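Lmo2470 protein (Listeria monocytogenes EGD-e, PDB 5HL3) is a secreted leucine-rich-repeat internalin, InlP, that binds calcium, interacts with host afadin and facilitates crossing of the basement membrane. Local coordinates at residues Asn243-Phe248 and Ile260-Gln265; Asn266-Asp271 and Ser353-Val358; Ile286-Glu291 and Val317-Asn322; Asn294-Pro299 and Ser341-Tyr346. All blocks are in the same frame, centred on the assembly; numbering follows the deposited sequence.

Contact 1: Asn243-Phe248 and Ile260-Gln265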
# COMPACT_ATOMS: atom_id res chain seq x y z
N ASN A 243 -2.15 8.84 8.12
CA ASN A 243 -1.64 9.68 7.04
C ASN A 243 -2.74 9.93 6.03
O ASN A 243 -3.19 9.00 5.39
CB ASN A 243 -0.41 9.04 6.39
CG ASN A 243 0.34 10.00 5.49
OD1 ASN A 243 -0.25 10.92 4.90
ND2 ASN A 243 1.62 9.82 5.36
N LEU A 244 -3.18 11.19 5.92
CA LEU A 244 -4.24 11.59 4.99
C LEU A 244 -3.68 12.52 3.93
O LEU A 244 -4.45 13.17 3.20
CB LEU A 244 -5.39 12.27 5.74
CG LEU A 244 -6.04 11.41 6.82
CD1 LEU A 244 -7.15 12.16 7.56
CD2 LEU A 244 -6.57 10.09 6.29
N ASP A 245 -2.37 12.59 3.78
CA ASP A 245 -1.77 13.55 2.83
C ASP A 245 -2.25 13.28 1.42
O ASP A 245 -2.51 12.15 1.02
CB ASP A 245 -0.23 13.43 2.89
CG ASP A 245 0.49 14.70 2.59
OD1 ASP A 245 0.01 15.76 2.99
OD2 ASP A 245 1.64 14.62 2.09
N TYR A 246 -2.40 14.33 0.62
CA TYR A 246 -2.77 14.17 -0.78
C TYR A 246 -4.11 13.44 -0.98
O TYR A 246 -4.26 12.54 -1.82
CB TYR A 246 -1.62 13.60 -1.62
CG TYR A 246 -0.51 14.58 -1.88
CD1 TYR A 246 -0.71 15.66 -2.75
CD2 TYR A 246 0.72 14.48 -1.24
CE1 TYR A 246 0.28 16.59 -3.00
CE2 TYR A 246 1.73 15.42 -1.50
CZ TYR A 246 1.50 16.45 -2.36
OH TYR A 246 2.50 17.38 -2.61
N ASN A 247 -5.10 13.89 -0.24
CA ASN A 247 -6.51 13.51 -0.46
C ASN A 247 -7.30 14.80 -0.72
O ASN A 247 -6.68 15.83 -1.04
CB ASN A 247 -7.04 12.65 0.70
CG ASN A 247 -6.54 11.22 0.61
OD1 ASN A 247 -7.10 10.41 -0.12
ND2 ASN A 247 -5.50 10.90 1.36
N PHE A 248 -8.63 14.71 -0.65
CA PHE A 248 -9.53 15.80 -1.09
C PHE A 248 -10.52 16.14 -0.01
O PHE A 248 -11.68 16.48 -0.29
CB PHE A 248 -10.20 15.37 -2.42
CG PHE A 248 -9.18 14.97 -3.45
CD1 PHE A 248 -8.62 15.92 -4.30
CD2 PHE A 248 -8.67 13.67 -3.49
CE1 PHE A 248 -7.61 15.58 -5.18
CE2 PHE A 248 -7.65 13.34 -4.36
CZ PHE A 248 -7.11 14.30 -5.20
N ILE A 260 -3.07 12.78 13.01
CA ILE A 260 -3.07 12.99 11.56
C ILE A 260 -1.82 13.66 10.98
O ILE A 260 -1.28 14.62 11.53
CB ILE A 260 -4.33 13.79 11.14
CG1 ILE A 260 -5.59 12.97 11.42
CG2 ILE A 260 -4.30 14.18 9.66
CD1 ILE A 260 -6.90 13.70 11.16
N TYR A 261 -1.36 13.09 9.86
CA TYR A 261 -0.37 13.75 9.02
C TYR A 261 -1.09 14.28 7.78
O TYR A 261 -1.68 13.51 7.02
CB TYR A 261 0.78 12.79 8.57
CG TYR A 261 1.81 13.52 7.74
CD1 TYR A 261 1.59 13.76 6.39
CD2 TYR A 261 3.03 13.95 8.28
CE1 TYR A 261 2.52 14.47 5.62
CE2 TYR A 261 3.96 14.65 7.50
CZ TYR A 261 3.70 14.91 6.19
OH TYR A 261 4.60 15.61 5.39
N VAL A 262 -1.09 15.60 7.61
CA VAL A 262 -1.53 16.27 6.37
C VAL A 262 -0.69 17.52 6.22
O VAL A 262 -0.68 18.37 7.13
CB VAL A 262 -3.02 16.74 6.33
CG1 VAL A 262 -3.26 17.64 5.11
CG2 VAL A 262 -3.97 15.57 6.31
N GLN A 263 -0.01 17.63 5.09
CA GLN A 263 0.65 18.88 4.70
C GLN A 263 0.13 19.43 3.38
O GLN A 263 0.15 20.66 3.18
CB GLN A 263 2.19 18.70 4.68
CG GLN A 263 2.80 18.55 6.07
CD GLN A 263 2.60 19.81 6.90
OE1 GLN A 263 2.91 20.93 6.47
NE2 GLN A 263 2.08 19.64 8.09
N SER A 264 -0.31 18.53 2.48
CA SER A 264 -0.94 18.91 1.22
C SER A 264 -2.32 18.28 1.10
O SER A 264 -2.56 17.16 1.58
CB SER A 264 -0.10 18.48 0.03
OG SER A 264 1.10 19.24 -0.03
N GLN A 265 -3.22 19.03 0.49
CA GLN A 265 -4.61 18.57 0.31
C GLN A 265 -5.25 19.45 -0.74
O GLN A 265 -4.85 20.59 -0.90
CB GLN A 265 -5.37 18.68 1.65
CG GLN A 265 -6.61 17.80 1.82
CD GLN A 265 -6.38 16.32 2.12
OE1 GLN A 265 -7.34 15.56 2.19
NE2 GLN A 265 -5.14 15.92 2.32
O HOH W 1 3.81 16.09 2.26

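Contact 2: Asn266-Asp271 and Ser353-Val358. With CA (calcium ion), chain H.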
# COMPACT_ATOMS: atom_id res chain seq x y z
N ASN A 266 -6.21 18.92 -1.45
CA ASN A 266 -6.94 19.66 -2.45
C ASN A 266 -8.44 19.45 -2.21
O ASN A 266 -8.85 18.64 -1.36
CB ASN A 266 -6.50 19.27 -3.84
CG ASN A 266 -5.06 19.61 -4.11
OD1 ASN A 266 -4.15 18.89 -3.71
ND2 ASN A 266 -4.84 20.75 -4.73
N GLY A 267 -9.28 20.29 -2.77
CA GLY A 267 -10.69 20.06 -2.63
C GLY A 267 -11.52 21.00 -3.44
O GLY A 267 -11.01 21.97 -4.01
N GLU A 268 -12.80 20.69 -3.48
CA GLU A 268 -13.80 21.48 -4.20
C GLU A 268 -14.84 21.93 -3.20
O GLU A 268 -15.33 21.12 -2.38
CB GLU A 268 -14.48 20.64 -5.29
CG GLU A 268 -13.56 20.02 -6.33
CD GLU A 268 -12.86 20.99 -7.29
OE1 GLU A 268 -13.51 21.91 -7.86
OE2 GLU A 268 -11.67 20.76 -7.56
N LEU A 269 -15.17 23.21 -3.24
CA LEU A 269 -16.20 23.79 -2.37
C LEU A 269 -17.49 24.04 -3.17
O LEU A 269 -17.49 23.95 -4.40
CB LEU A 269 -15.67 25.05 -1.66
CG LEU A 269 -14.30 24.90 -1.03
CD1 LEU A 269 -13.88 26.19 -0.36
CD2 LEU A 269 -14.30 23.74 -0.06
N PRO A 270 -18.59 24.36 -2.48
CA PRO A 270 -19.84 24.53 -3.22
C PRO A 270 -19.88 25.72 -4.19
O PRO A 270 -19.23 26.75 -3.97
CB PRO A 270 -20.88 24.73 -2.08
CG PRO A 270 -20.27 24.04 -0.91
CD PRO A 270 -18.82 24.41 -1.02
N ASP A 271 -20.63 25.56 -5.28
CA ASP A 271 -20.89 26.67 -6.19
C ASP A 271 -21.57 27.80 -5.41
O ASP A 271 -22.39 27.54 -4.54
CB ASP A 271 -21.84 26.26 -7.33
CG ASP A 271 -21.31 25.16 -8.23
OD1 ASP A 271 -20.09 24.96 -8.33
OD2 ASP A 271 -22.16 24.45 -8.82
N SER A 353 -5.05 23.53 -1.16
CA SER A 353 -5.70 24.40 -2.15
C SER A 353 -7.11 23.94 -2.46
O SER A 353 -7.33 22.77 -2.74
CB SER A 353 -4.88 24.37 -3.45
OG SER A 353 -5.53 25.08 -4.50
N TYR A 354 -8.06 24.87 -2.38
CA TYR A 354 -9.49 24.60 -2.52
C TYR A 354 -10.09 25.50 -3.58
O TYR A 354 -9.96 26.71 -3.49
CB TYR A 354 -10.20 24.75 -1.17
CG TYR A 354 -9.72 23.67 -0.22
CD1 TYR A 354 -8.54 23.81 0.50
CD2 TYR A 354 -10.38 22.45 -0.19
CE1 TYR A 354 -8.07 22.77 1.28
CE2 TYR A 354 -9.92 21.41 0.62
CZ TYR A 354 -8.76 21.57 1.31
OH TYR A 354 -8.24 20.52 2.08
N ASP A 355 -10.83 24.90 -4.50
CA ASP A 355 -11.39 25.59 -5.65
C ASP A 355 -12.91 25.62 -5.59
O ASP A 355 -13.52 24.67 -5.08
CB ASP A 355 -11.04 24.82 -6.92
CG ASP A 355 -9.58 24.65 -7.14
OD1 ASP A 355 -8.75 25.28 -6.46
OD2 ASP A 355 -9.27 23.87 -8.05
N TRP A 356 -13.52 26.63 -6.20
CA TRP A 356 -14.99 26.63 -6.38
C TRP A 356 -15.35 27.59 -7.47
O TRP A 356 -14.57 28.45 -7.84
CB TRP A 356 -15.74 26.93 -5.06
CG TRP A 356 -15.69 28.36 -4.57
CD1 TRP A 356 -16.70 29.28 -4.64
CD2 TRP A 356 -14.61 29.02 -3.87
NE1 TRP A 356 -16.32 30.46 -4.07
CE2 TRP A 356 -15.04 30.32 -3.59
CE3 TRP A 356 -13.33 28.64 -3.48
CZ2 TRP A 356 -14.25 31.25 -2.94
CZ3 TRP A 356 -12.54 29.57 -2.82
CH2 TRP A 356 -13.00 30.86 -2.58
N ASN A 357 -16.55 27.41 -7.99
CA ASN A 357 -17.08 28.25 -9.07
C ASN A 357 -18.05 29.28 -8.54
O ASN A 357 -18.89 28.99 -7.69
CB ASN A 357 -17.77 27.39 -10.14
CG ASN A 357 -16.82 26.52 -10.91
OD1 ASN A 357 -15.62 26.81 -10.99
ND2 ASN A 357 -17.33 25.42 -11.47
N VAL A 358 -17.93 30.50 -9.05
CA VAL A 358 -18.78 31.60 -8.64
C VAL A 358 -19.43 32.23 -9.87
O VAL A 358 -18.75 32.51 -10.87
CB VAL A 358 -17.97 32.71 -7.90
CG1 VAL A 358 -18.85 33.88 -7.49
CG2 VAL A 358 -17.28 32.12 -6.69
CA CA H . -6.44 24.97 -6.71
O HOH W 2 -6.83 22.74 -5.69
O HOH W 3 -10.88 21.93 -9.59
O HOH W 4 -17.78 24.96 -6.98
O HOH W 5 -6.59 23.49 -8.60
O HOH W 6 -4.18 24.83 -7.14
O HOH W 7 -6.46 26.38 -8.69

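Contact 3: Ile286-Glu291 and Val317-Asn322. With CA (calcium ion), chain G.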
# COMPACT_ATOMS: atom_id res chain seq x y z
N ILE A 286 -11.16 22.23 7.51
CA ILE A 286 -9.79 21.72 7.58
C ILE A 286 -8.77 22.80 7.88
O ILE A 286 -7.80 22.56 8.63
CB ILE A 286 -9.42 20.91 6.31
CG1 ILE A 286 -8.03 20.28 6.46
CG2 ILE A 286 -9.52 21.77 5.04
CD1 ILE A 286 -7.68 19.28 5.36
N TYR A 287 -8.95 24.01 7.34
CA TYR A 287 -8.01 25.09 7.64
C TYR A 287 -7.98 25.35 9.13
O TYR A 287 -6.90 25.45 9.75
CB TYR A 287 -8.34 26.40 6.86
CG TYR A 287 -7.58 27.58 7.45
CD1 TYR A 287 -6.21 27.73 7.21
CD2 TYR A 287 -8.18 28.42 8.38
CE1 TYR A 287 -5.48 28.73 7.82
CE2 TYR A 287 -7.44 29.42 9.02
CZ TYR A 287 -6.10 29.57 8.72
OH TYR A 287 -5.38 30.58 9.36
N PHE A 288 -9.17 25.52 9.72
CA PHE A 288 -9.25 25.83 11.15
C PHE A 288 -8.72 24.72 12.05
O PHE A 288 -8.08 25.00 13.05
CB PHE A 288 -10.66 26.29 11.51
CG PHE A 288 -11.03 27.57 10.81
CD1 PHE A 288 -10.54 28.78 11.24
CD2 PHE A 288 -11.76 27.53 9.63
CE1 PHE A 288 -10.83 29.96 10.56
CE2 PHE A 288 -12.01 28.68 8.92
CZ PHE A 288 -11.55 29.89 9.39
N GLN A 289 -8.94 23.47 11.65
CA GLN A 289 -8.39 22.33 12.38
C GLN A 289 -6.86 22.32 12.32
O GLN A 289 -6.19 22.11 13.35
CB GLN A 289 -8.94 21.03 11.82
CG GLN A 289 -10.40 20.80 12.11
CD GLN A 289 -10.93 19.57 11.38
OE1 GLN A 289 -10.87 19.51 10.14
NE2 GLN A 289 -11.42 18.61 12.13
N MSE A 290 -6.31 22.51 11.12
CA MSE A 290 -4.86 22.52 10.95
C MSE A 290 -4.24 23.68 11.70
O MSE A 290 -3.18 23.55 12.31
CB MSE A 290 -4.47 22.52 9.46
CG MSE A 290 -4.82 21.15 8.86
SE MSE A 290 -4.40 20.96 6.96
CE MSE A 290 -2.45 21.23 6.99
N GLU A 291 -4.88 24.85 11.65
CA GLU A 291 -4.34 26.03 12.31
C GLU A 291 -4.32 25.83 13.81
O GLU A 291 -3.28 26.05 14.47
CB GLU A 291 -5.17 27.28 11.93
CG GLU A 291 -4.54 28.62 12.31
CD GLU A 291 -4.55 28.92 13.80
OE1 GLU A 291 -5.48 28.53 14.54
OE2 GLU A 291 -3.61 29.61 14.25
N VAL A 317 -9.22 35.98 6.97
CA VAL A 317 -9.68 34.88 7.80
C VAL A 317 -10.53 35.49 8.91
O VAL A 317 -10.08 36.42 9.60
CB VAL A 317 -8.50 34.15 8.45
CG1 VAL A 317 -9.01 33.05 9.38
CG2 VAL A 317 -7.57 33.57 7.40
N ASN A 318 -11.73 34.96 9.08
CA ASN A 318 -12.68 35.38 10.10
C ASN A 318 -12.61 34.31 11.19
O ASN A 318 -13.27 33.28 11.11
CB ASN A 318 -14.08 35.53 9.49
CG ASN A 318 -14.07 36.33 8.16
OD1 ASN A 318 -13.61 37.49 8.13
ND2 ASN A 318 -14.57 35.72 7.07
N GLU A 319 -11.78 34.54 12.21
CA GLU A 319 -11.54 33.52 13.24
C GLU A 319 -12.70 33.26 14.19
O GLU A 319 -12.83 32.14 14.69
CB GLU A 319 -10.26 33.79 14.02
CG GLU A 319 -9.05 33.08 13.44
CD GLU A 319 -9.16 31.56 13.53
OE1 GLU A 319 -10.14 31.05 14.15
OE2 GLU A 319 -8.28 30.84 13.00
N GLU A 320 -13.55 34.24 14.45
CA GLU A 320 -14.72 33.97 15.32
C GLU A 320 -15.70 32.99 14.68
O GLU A 320 -16.01 31.93 15.25
CB GLU A 320 -15.43 35.26 15.77
CG GLU A 320 -14.74 36.00 16.91
CD GLU A 320 -14.90 35.34 18.29
OE1 GLU A 320 -15.12 36.08 19.28
OE2 GLU A 320 -14.80 34.09 18.39
N GLY A 321 -16.14 33.29 13.46
CA GLY A 321 -17.12 32.46 12.78
C GLY A 321 -16.52 31.33 11.97
O GLY A 321 -17.27 30.60 11.33
N ASN A 322 -15.19 31.17 11.99
CA ASN A 322 -14.51 30.14 11.22
C ASN A 322 -14.89 30.16 9.73
O ASN A 322 -15.37 29.17 9.18
CB ASN A 322 -14.69 28.73 11.82
CG ASN A 322 -13.87 28.52 13.09
OD1 ASN A 322 -13.38 29.46 13.71
ND2 ASN A 322 -13.71 27.26 13.47
CA CA G . -11.98 30.08 15.43
O HOH W 8 -6.26 31.89 11.60
O HOH W 9 -14.01 30.02 16.50
O HOH W 10 -11.41 28.85 17.73
O HOH W 11 -11.14 31.65 17.14
O HOH W 12 -10.71 28.21 14.96

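Contact 4: Asn294-Pro299 and Ser341-Tyr346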
# COMPACT_ATOMS: atom_id res chain seq x y z
N ASN A 294 -1.73 23.35 15.24
CA ASN A 294 -0.32 23.65 14.96
C ASN A 294 0.31 22.79 13.87
O ASN A 294 1.50 22.46 13.94
CB ASN A 294 0.50 23.67 16.26
CG ASN A 294 -0.02 24.73 17.20
OD1 ASN A 294 -0.11 25.89 16.83
ND2 ASN A 294 -0.44 24.32 18.39
N MSE A 295 -0.48 22.48 12.85
CA MSE A 295 -0.02 21.69 11.73
C MSE A 295 0.53 22.54 10.60
O MSE A 295 1.11 21.99 9.66
CB MSE A 295 -1.18 20.84 11.18
CG MSE A 295 -1.67 19.82 12.22
SE MSE A 295 -3.26 18.81 11.61
CE MSE A 295 -2.46 17.74 10.19
N LEU A 296 0.40 23.86 10.67
CA LEU A 296 0.85 24.69 9.58
C LEU A 296 2.33 25.00 9.65
O LEU A 296 2.86 25.26 10.73
CB LEU A 296 0.08 26.01 9.55
CG LEU A 296 -1.45 25.93 9.43
CD1 LEU A 296 -2.05 27.35 9.56
CD2 LEU A 296 -1.89 25.23 8.15
N VAL A 297 2.96 25.01 8.48
CA VAL A 297 4.38 25.43 8.35
C VAL A 297 4.55 26.90 7.93
O VAL A 297 5.66 27.43 7.94
CB VAL A 297 5.16 24.51 7.36
CG1 VAL A 297 5.17 23.06 7.81
CG2 VAL A 297 4.65 24.65 5.92
N SER A 298 3.45 27.52 7.51
CA SER A 298 3.43 28.95 7.14
C SER A 298 2.01 29.46 7.43
O SER A 298 1.07 28.71 7.32
CB SER A 298 3.77 29.12 5.66
OG SER A 298 2.84 28.46 4.85
N PRO A 299 1.88 30.76 7.80
CA PRO A 299 0.57 31.25 8.24
C PRO A 299 -0.35 31.85 7.18
O PRO A 299 -1.55 31.97 7.42
CB PRO A 299 0.95 32.34 9.26
CG PRO A 299 2.25 32.88 8.72
CD PRO A 299 2.98 31.65 8.22
N SER A 341 -5.84 29.10 -1.01
CA SER A 341 -4.71 28.23 -0.70
C SER A 341 -4.06 28.65 0.61
O SER A 341 -4.02 29.84 0.95
CB SER A 341 -3.69 28.26 -1.84
OG SER A 341 -4.21 27.56 -2.99
N TYR A 342 -3.53 27.67 1.34
CA TYR A 342 -2.83 27.93 2.58
C TYR A 342 -1.78 26.83 2.78
O TYR A 342 -1.68 25.86 2.01
CB TYR A 342 -3.82 28.04 3.75
CG TYR A 342 -4.49 26.75 4.12
CD1 TYR A 342 -5.69 26.34 3.50
CD2 TYR A 342 -3.89 25.89 5.05
CE1 TYR A 342 -6.27 25.15 3.84
CE2 TYR A 342 -4.49 24.70 5.39
CZ TYR A 342 -5.66 24.31 4.76
OH TYR A 342 -6.25 23.11 5.08
N ASN A 343 -1.00 26.99 3.85
CA ASN A 343 0.11 26.05 4.14
C ASN A 343 1.06 25.93 2.97
O ASN A 343 1.60 24.88 2.67
CB ASN A 343 -0.39 24.65 4.61
CG ASN A 343 0.61 23.97 5.50
OD1 ASN A 343 1.24 24.65 6.28
ND2 ASN A 343 0.78 22.65 5.38
N HIS A 344 1.29 27.04 2.28
CA HIS A 344 2.24 27.04 1.20
C HIS A 344 3.64 26.69 1.73
O HIS A 344 4.12 27.29 2.70
CB HIS A 344 2.37 28.43 0.58
CG HIS A 344 1.14 28.93 -0.09
ND1 HIS A 344 0.85 28.67 -1.41
CD2 HIS A 344 0.16 29.75 0.35
CE1 HIS A 344 -0.26 29.30 -1.75
NE2 HIS A 344 -0.70 29.95 -0.69
N ASN A 345 4.27 25.72 1.09
CA ASN A 345 5.63 25.31 1.43
C ASN A 345 6.41 25.33 0.14
O ASN A 345 6.43 24.36 -0.63
CB ASN A 345 5.65 23.94 2.09
CG ASN A 345 7.01 23.63 2.70
OD1 ASN A 345 8.03 24.12 2.24
ND2 ASN A 345 7.02 22.82 3.74
N TYR A 346 6.97 26.49 -0.13
CA TYR A 346 7.68 26.71 -1.38
C TYR A 346 8.90 25.82 -1.49
O TYR A 346 9.21 25.34 -2.58
CB TYR A 346 8.01 28.20 -1.56
CG TYR A 346 6.78 29.09 -1.51
CD1 TYR A 346 5.80 29.03 -2.52
CD2 TYR A 346 6.58 29.99 -0.46
CE1 TYR A 346 4.67 29.83 -2.47
CE2 TYR A 346 5.45 30.80 -0.40
CZ TYR A 346 4.50 30.72 -1.41
OH TYR A 346 3.38 31.52 -1.36
O HOH W 13 -1.34 28.82 6.03
O HOH W 14 0.86 29.76 3.52

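Contact 1: Asn243-Phe248 and Ile260-Gln265
Asp245 OD1 is gripped by two consecutive backbone amides across the contact, Gln263 N and Ser264 N, each 2.8 Å away. Both come from the syn side of the carboxylate, and the bond from Ser264 N is nearly straight (N-H...O 178°). The other oxygen, Asp245 OD2, lies 3.6 Å from Tyr261 CE1 at the ring edge, with carboxylate and ring planes almost perpendicular, and a water joins it to Tyr261 OH.

Ser264 CB sits over one face of the Tyr246 ring, 3.7 Å from its centroid, in a CH-pi contact; the ring also stacks with His223. Tyr246 N donates to Ser264 O, which takes a second bond from Gln265 NE2. That same NE2 gives a straight bond to Leu244 O (3.0 Å, N-H...O 172°), and Asn247 ND2, which also donates to Leu221 O, reaches this oxygen from the opposite face of its plane. Gln265 is bent at chi2 (77°), bringing CD beside Asn247, while its OE1 accepts from Leu249 N.

Further out, Leu244 N donates to Tyr261 O at 3.0 Å, and Leu244 CB packs on Val262 CG2 at 3.6 Å. An Asx turn, with Asn243 OD1 accepting from Asp245 N, shapes the chain that presents Asp245. Asn243 and Tyr261 form a parallel bridge between the last two strands of the leucine-rich-repeat sheet, where the chain passes on into strand 265-274. Buried carboxylate and amide groups thus satisfy peptide groups of this junction, and the paired N-H donors probably help to stabilise the charge of Asp245, with Arg222 as a distant, weak ion-pair partner.

Contact 2: Asn266-Asp271 and Ser353-Val358
Gly267 lies against the Tyr354 ring where strands 265-274 and 350-360 run parallel at one edge of the mixed sheet that follows the repeats, a domain whose sequence family belongs to the E-set, immunoglobulin-like group. Here the packing is tight: with no side chain at Gly267, Tyr354 CD2 comes within 3.4 Å of Gly267 CA, and Tyr354 OH goes on to bond Leu249 O. Asp355 N donates to Gly267 O at 3.0 Å and Leu269 N to Asp355 O at 2.9 Å, whereas the bond from Gly267 N to Ser353 O is weak. Leu269 continues the apolar face, its CD1 4.0 Å from Tyr354 CB and its CB against Trp356 CB. The indole carries this apolar side on to Ile282, with Trp356 CE3 near Leu269 CD1.

Past Leu269 the direct pairing is interrupted, and a water bridges the strands: it accepts from Asn357 N and donates to Leu269 O and Asp271 OD1. The face bearing Asn266, Ser353 and Asp355 is wetter still. There a calcium ion is held by Ser353 OG, Asp355 OD1, Asp339 and four waters, one of which accepts from Asn266 ND2 at 3.0 Å while lying 2.5 Å from the metal.

Contact 3: Ile286-Glu291 and Val317-Asn322
Val317 opens the contact, its CG1 3.8 Å from Phe288 CE1 while its side chain meets that of Tyr287 tip to tip. Strand 310-318 ends close by, and the turn after it forms a calcium site beside helix 285-292. Glu319 binds the ion through its backbone O, at 2.4 Å, and through OE1. Its side chain has two conformers; in the one described, the carboxylate stands perpendicular to the Phe288 ring at its edge, OE2 3.5 Å from Phe288 CD1. A water links this OE2 to Tyr287 OH.

Asn322 supplies OD1 to the calcium at 2.3 Å; four waters complete the shell. Its amide is stacked on the Phe288 ring, the planes only 4° apart, with Asn322 CB 3.8 Å from the ring centroid in a CH-pi contact. Tyr287 CD2 lies over the centre of the opposite face, so the phenyl group is sandwiched between its own helix neighbour and a metal ligand.

Chemically, a hydrophobic ring backs the coordination sphere of an ion that also carries four waters. In this conformer the calcium bound at Glu319 OE1 may lessen the repulsion between the Glu319 and Glu291 carboxylates, which come within 3.9 Å (Glu291 OE1 to Glu319 OE2).

Contact 4: Asn294-Pro299 and Ser341-Tyr346
The loop leaving helix 285-292 meets the corner of strand 334-345 at Asn343, whose OD1 accepts from Val297 N at 2.8 Å. The donor lies in the carbonyl plane of the amide, and the bond is fairly straight (N-H...O 162°). Asn343 CG is anti to the backbone N (chi1 -152°), which carries the amide toward the loop; its ND2 donates to Gln263 OE1. Leu296 crosses Tyr342 at about a right angle, its CD2 approaching the ring edge 3.7 Å from Tyr342 CD2.

The helix ends in a Schellman motif with Asn294, of positive phi, as C-prime residue, after which the chain runs to this corner; at Asn343, also of positive phi, the strand turns out of its sheet.

Ser298 OG, set between its backbone N and carbonyl carbon (chi1 60°), donates to His344 O at 2.8 Å. Two waters extend the polar link: one donates to Ser298 OG and accepts from His344 N, the other donates to Ser298 O and accepts from Asn343 N. The His344 imidazole is held from elsewhere, through NE2 and Thr302 OG1. On the more exposed flank, Val297 CG2 rests 3.7 Å from Asn345 ND2.

How the contacts relate
Contact 1 is the junction, pairing the last two strands of the parallel repeat sheet, and it has the largest share of buried residues; contacts 2, 3 and 4 belong to the mixed-sheet domain that follows. Contact 2 continues directly from contact 1 through Gln265 and Asn266, and its strand 350-360 neighbours strand 334-345 of contact 4. Contact 3 uses helix 285-292 and contact 4 the loop that follows it, joined by Met290 O to Met295 N. Gln263 ties contact 1 to contact 4. Chemistry follows position: side chains satisfy peptide groups in contacts 1 and 4, backbone pairing dominates contact 2, and separate calcium ions, each carrying four waters, mark contacts 2 and 3.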